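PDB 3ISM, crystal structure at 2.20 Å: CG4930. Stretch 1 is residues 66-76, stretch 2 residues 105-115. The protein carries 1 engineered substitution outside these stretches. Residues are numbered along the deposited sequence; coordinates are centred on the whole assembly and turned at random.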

# COMPACT_ATOMS: atom_id res chain seq x y z
N ALA C 66 -30.35 -25.84 -12.59
CA ALA C 66 -30.06 -25.37 -13.94
C ALA C 66 -29.81 -26.54 -14.88
O ALA C 66 -30.36 -26.57 -15.98
CB ALA C 66 -28.88 -24.41 -13.94
N ARG C 67 -29.02 -27.52 -14.45
CA ARG C 67 -28.74 -28.71 -15.28
C ARG C 67 -29.99 -29.52 -15.62
O ARG C 67 -30.11 -30.04 -16.73
CB ARG C 67 -27.71 -29.62 -14.61
CG ARG C 67 -26.33 -29.03 -14.55
CD ARG C 67 -25.29 -30.04 -14.09
NE ARG C 67 -25.59 -30.63 -12.79
CZ ARG C 67 -25.15 -30.15 -11.64
NH1 ARG C 67 -24.39 -29.06 -11.63
NH2 ARG C 67 -25.46 -30.75 -10.50
N ASP C 68 -30.89 -29.65 -14.65
CA ASP C 68 -32.16 -30.38 -14.82
C ASP C 68 -33.01 -29.75 -15.92
O ASP C 68 -33.48 -30.43 -16.83
CB ASP C 68 -32.94 -30.38 -13.51
CG ASP C 68 -34.33 -31.00 -13.64
OD1 ASP C 68 -34.45 -32.12 -14.21
OD2 ASP C 68 -35.32 -30.38 -13.18
N VAL C 69 -33.19 -28.44 -15.82
CA VAL C 69 -33.99 -27.66 -16.75
C VAL C 69 -33.40 -27.64 -18.17
O VAL C 69 -34.13 -27.76 -19.14
CB VAL C 69 -34.21 -26.22 -16.17
CG1 VAL C 69 -34.64 -25.25 -17.24
CG2 VAL C 69 -35.27 -26.28 -15.09
N ILE C 70 -32.08 -27.49 -18.28
CA ILE C 70 -31.42 -27.53 -19.58
C ILE C 70 -31.71 -28.88 -20.27
O ILE C 70 -32.01 -28.93 -21.46
CB ILE C 70 -29.91 -27.33 -19.46
CG1 ILE C 70 -29.59 -25.86 -19.12
CG2 ILE C 70 -29.21 -27.72 -20.77
CD1 ILE C 70 -28.22 -25.64 -18.45
N TRP C 71 -31.62 -29.95 -19.49
CA TRP C 71 -31.85 -31.30 -19.99
C TRP C 71 -33.29 -31.45 -20.47
O TRP C 71 -33.53 -31.98 -21.56
CB TRP C 71 -31.53 -32.34 -18.90
CG TRP C 71 -31.41 -33.74 -19.42
CD1 TRP C 71 -32.44 -34.61 -19.67
CD2 TRP C 71 -30.20 -34.43 -19.75
NE1 TRP C 71 -31.94 -35.80 -20.14
CE2 TRP C 71 -30.57 -35.72 -20.20
CE3 TRP C 71 -28.84 -34.10 -19.70
CZ2 TRP C 71 -29.62 -36.68 -20.60
CZ3 TRP C 71 -27.90 -35.04 -20.10
CH2 TRP C 71 -28.30 -36.32 -20.54
N ARG C 72 -34.23 -30.97 -19.67
CA ARG C 72 -35.63 -30.98 -20.07
C ARG C 72 -35.93 -30.11 -21.29
O ARG C 72 -36.66 -30.53 -22.18
CB ARG C 72 -36.53 -30.63 -18.88
CG ARG C 72 -36.50 -31.72 -17.82
CD ARG C 72 -37.59 -31.58 -16.76
NE ARG C 72 -37.37 -30.43 -15.88
CZ ARG C 72 -38.28 -29.48 -15.68
NH1 ARG C 72 -39.45 -29.54 -16.29
NH2 ARG C 72 -38.01 -28.47 -14.85
N LEU C 73 -35.34 -28.92 -21.37
CA LEU C 73 -35.59 -28.02 -22.50
C LEU C 73 -35.14 -28.65 -23.81
O LEU C 73 -35.76 -28.46 -24.85
CB LEU C 73 -34.92 -26.66 -22.31
CG LEU C 73 -35.59 -25.77 -21.26
CD1 LEU C 73 -34.64 -24.71 -20.79
CD2 LEU C 73 -36.89 -25.16 -21.77
N LEU C 74 -34.06 -29.43 -23.74
CA LEU C 74 -33.47 -30.07 -24.91
C LEU C 74 -34.15 -31.38 -25.31
O LEU C 74 -34.28 -31.65 -26.50
CB LEU C 74 -31.98 -30.30 -24.68
CG LEU C 74 -31.09 -29.06 -24.69
CD1 LEU C 74 -29.67 -29.39 -24.20
CD2 LEU C 74 -31.05 -28.43 -26.07
N PHE C 75 -34.60 -32.17 -24.34
CA PHE C 75 -35.02 -33.55 -24.61
C PHE C 75 -36.48 -33.92 -24.30
O PHE C 75 -36.94 -34.96 -24.77
CB PHE C 75 -34.07 -34.55 -23.92
CG PHE C 75 -32.61 -34.30 -24.20
CD1 PHE C 75 -32.11 -34.34 -25.49
CD2 PHE C 75 -31.73 -34.02 -23.16
CE1 PHE C 75 -30.77 -34.10 -25.75
CE2 PHE C 75 -30.38 -33.77 -23.41
CZ PHE C 75 -29.91 -33.82 -24.70
N ASP C 76 -37.17 -33.11 -23.51
CA ASP C 76 -38.56 -33.39 -23.09
C ASP C 76 -39.58 -33.61 -24.20
O ASP C 76 -40.58 -34.27 -23.97
CB ASP C 76 -39.10 -32.30 -22.15
CG ASP C 76 -39.09 -32.72 -20.69
OD1 ASP C 76 -38.56 -33.81 -20.38
OD2 ASP C 76 -39.62 -31.96 -19.84
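Stretch 2 (105-115) TPYNEWIVKLR

Stretch 2 is a helix that packs nearly parallel to the helix of stretch 1, through a mostly apolar side-chain contact with one water bridge and no direct hydrogen bond between the two. All of residues 105-115 are helical, and the helix runs on beyond the stretch at both ends. Its backbone bonds follow the i to i+4 pattern, as in Trp110 N to Pro106 O at 3.1 Å and Leu114 N to Trp110 O at 2.9 Å. The N-to-C directions of the two helices differ by 9°, and their axes come within 11.8 Å of each other. That spacing leaves room for large side chains between the backbones. The two stretches together bury 434 Å².

The helices run side by side in a regular register. Arg67 CA lies 8.2 Å from Trp110 CA, and about one turn further on, Trp71 CA lies 7.6 Å from Leu114 CA. Residues four apart in one helix thus meet residues four apart in the other.

Trp110 is the centre of the contact and has the largest area covered by the other stretch. Its CA-to-CB bond points toward stretch 1, with chi1 in the t well. The aliphatic part of Arg67 lies over one face of the indole. Arg67 CD is 3.3 Å from Trp110 CD2. The same Arg67 CD sits 3.5 Å from the centroid of the Trp110 five-membered ring, 21° off the ring normal, which makes a CH-pi contact. The charged end is farther off. Arg67 CZ is 5.6 Å from the centroid of that Trp110 ring, so any cation-pi attraction is weak at most. Arg67 NH1 reaches on to Pro106 CB at 4.2 Å and is hydrogen-bonded elsewhere in the structure.

Ile70 meets the edge of the same indole, with Ile70 CG2 3.8 Å from Trp110 CH2. Trp71 approaches it obliquely. Its six-membered ring and the Trp110 five-membered ring have centroids 6.0 Å apart and planes at 50°, and Trp71 CE3 is 3.8 Å from Trp110 NE1. The indole NH finds its acceptor in water 1, with Trp110 NE1 donating to the water oxygen at 3.0 Å. The water in turn donates a weak bond to Arg67 O at 3.3 Å. It therefore links the Trp110 side chain to the backbone of stretch 1.

Leu114 forms the second apolar centre, one turn further along. Its CA-to-CB bond points sideways, but the end of the side chain comes nearer to stretch 1. Leu114 CD1 touches three residues: Trp71 CE3 at 3.7 Å, Leu74 CD1 at 3.8 Å and Phe75 CE2 at 3.7 Å. This methyl group lies at the edge of the Phe75 ring, near its plane. Trp71 spans both centres and also reaches the backbone of Lys113, with Trp71 CH2 3.9 Å from Lys113 O. The Lys113 CA-to-CB bond points sideways, and the end of that side chain leads away from stretch 1.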

# COMPACT_ATOMS: atom_id res chain seq x y z
N THR C 105 -15.86 -28.70 -11.84
CA THR C 105 -15.93 -30.15 -11.87
C THR C 105 -17.28 -30.79 -12.19
O THR C 105 -17.36 -31.57 -13.07
CB THR C 105 -15.24 -30.80 -10.69
OG1 THR C 105 -13.86 -30.54 -10.78
CG2 THR C 105 -15.45 -32.27 -10.73
N PRO C 106 -18.32 -30.42 -11.48
CA PRO C 106 -19.66 -30.93 -11.74
C PRO C 106 -20.06 -30.55 -13.15
O PRO C 106 -20.60 -31.35 -13.80
CB PRO C 106 -20.51 -30.23 -10.72
CG PRO C 106 -19.62 -29.88 -9.67
CD PRO C 106 -18.21 -29.95 -10.11
N TYR C 107 -19.77 -29.34 -13.59
CA TYR C 107 -20.09 -28.96 -14.95
C TYR C 107 -19.31 -29.81 -15.96
O TYR C 107 -19.87 -30.31 -16.87
CB TYR C 107 -19.86 -27.47 -15.21
CG TYR C 107 -20.25 -27.00 -16.59
CD1 TYR C 107 -21.43 -26.38 -16.81
CD2 TYR C 107 -19.42 -27.19 -17.66
CE1 TYR C 107 -21.79 -25.99 -18.01
CE2 TYR C 107 -19.77 -26.80 -18.88
CZ TYR C 107 -20.96 -26.19 -19.06
OH TYR C 107 -21.33 -25.79 -20.28
N ASN C 108 -18.01 -29.94 -15.76
CA ASN C 108 -17.18 -30.72 -16.68
C ASN C 108 -17.61 -32.18 -16.87
O ASN C 108 -17.53 -32.73 -17.98
CB ASN C 108 -15.69 -30.60 -16.29
CG ASN C 108 -15.12 -29.21 -16.57
OD1 ASN C 108 -15.83 -28.33 -17.05
ND2 ASN C 108 -13.85 -29.01 -16.26
N GLU C 109 -18.09 -32.81 -15.80
CA GLU C 109 -18.56 -34.19 -15.88
C GLU C 109 -19.92 -34.27 -16.56
O GLU C 109 -20.17 -35.18 -17.35
CB GLU C 109 -18.65 -34.81 -14.50
CG GLU C 109 -17.31 -34.93 -13.80
CD GLU C 109 -17.44 -35.39 -12.36
OE1 GLU C 109 -18.58 -35.61 -11.89
OE2 GLU C 109 -16.39 -35.52 -11.70
N TRP C 110 -20.79 -33.32 -16.25
CA TRP C 110 -22.16 -33.34 -16.77
C TRP C 110 -22.23 -32.98 -18.26
O TRP C 110 -23.05 -33.53 -19.00
CB TRP C 110 -23.04 -32.41 -15.94
CG TRP C 110 -24.42 -32.20 -16.51
CD1 TRP C 110 -25.49 -33.05 -16.40
CD2 TRP C 110 -24.88 -31.06 -17.24
NE1 TRP C 110 -26.58 -32.51 -17.04
CE2 TRP C 110 -26.24 -31.29 -17.55
CE3 TRP C 110 -24.27 -29.87 -17.66
CZ2 TRP C 110 -27.00 -30.37 -18.27
CZ3 TRP C 110 -25.04 -28.95 -18.37
CH2 TRP C 110 -26.38 -29.21 -18.67
N ILE C 111 -21.36 -32.07 -18.69
CA ILE C 111 -21.39 -31.63 -20.07
C ILE C 111 -21.03 -32.76 -21.05
O ILE C 111 -21.48 -32.75 -22.17
CB ILE C 111 -20.53 -30.34 -20.28
CG1 ILE C 111 -20.98 -29.58 -21.52
CG2 ILE C 111 -19.02 -30.66 -20.28
CD1 ILE C 111 -22.36 -28.96 -21.38
N VAL C 112 -20.25 -33.74 -20.59
CA VAL C 112 -19.92 -34.93 -21.39
C VAL C 112 -21.16 -35.81 -21.62
O VAL C 112 -21.42 -36.28 -22.74
CB VAL C 112 -18.80 -35.77 -20.70
CG1 VAL C 112 -18.65 -37.13 -21.34
CG2 VAL C 112 -17.48 -35.00 -20.71
N LYS C 113 -21.93 -36.04 -20.56
CA LYS C 113 -23.20 -36.76 -20.68
C LYS C 113 -24.19 -36.01 -21.57
O LYS C 113 -24.89 -36.63 -22.36
CB LYS C 113 -23.82 -37.03 -19.31
CG LYS C 113 -22.99 -37.93 -18.40
CD LYS C 113 -23.35 -37.68 -16.93
CE LYS C 113 -22.59 -38.63 -15.98
NZ LYS C 113 -22.73 -38.27 -14.51
N LEU C 114 -24.25 -34.69 -21.42
CA LEU C 114 -25.12 -33.87 -22.26
C LEU C 114 -24.74 -34.01 -23.73
O LEU C 114 -25.61 -34.25 -24.56
CB LEU C 114 -25.11 -32.39 -21.83
CG LEU C 114 -26.06 -31.49 -22.62
CD1 LEU C 114 -27.52 -31.73 -22.20
CD2 LEU C 114 -25.73 -30.03 -22.47
N ARG C 115 -23.46 -33.88 -24.05
CA ARG C 115 -22.99 -34.09 -25.43
C ARG C 115 -23.41 -35.46 -25.93
O ARG C 115 -23.91 -35.60 -27.04
CB ARG C 115 -21.47 -33.97 -25.51
CG ARG C 115 -20.88 -34.38 -26.88
CD ARG C 115 -19.41 -34.77 -26.79
NE ARG C 115 -19.21 -36.00 -26.04
CZ ARG C 115 -18.02 -36.48 -25.67
NH1 ARG C 115 -16.91 -35.82 -25.97
NH2 ARG C 115 -17.94 -37.60 -24.97
O HOH W 1 -29.35 -33.22 -16.16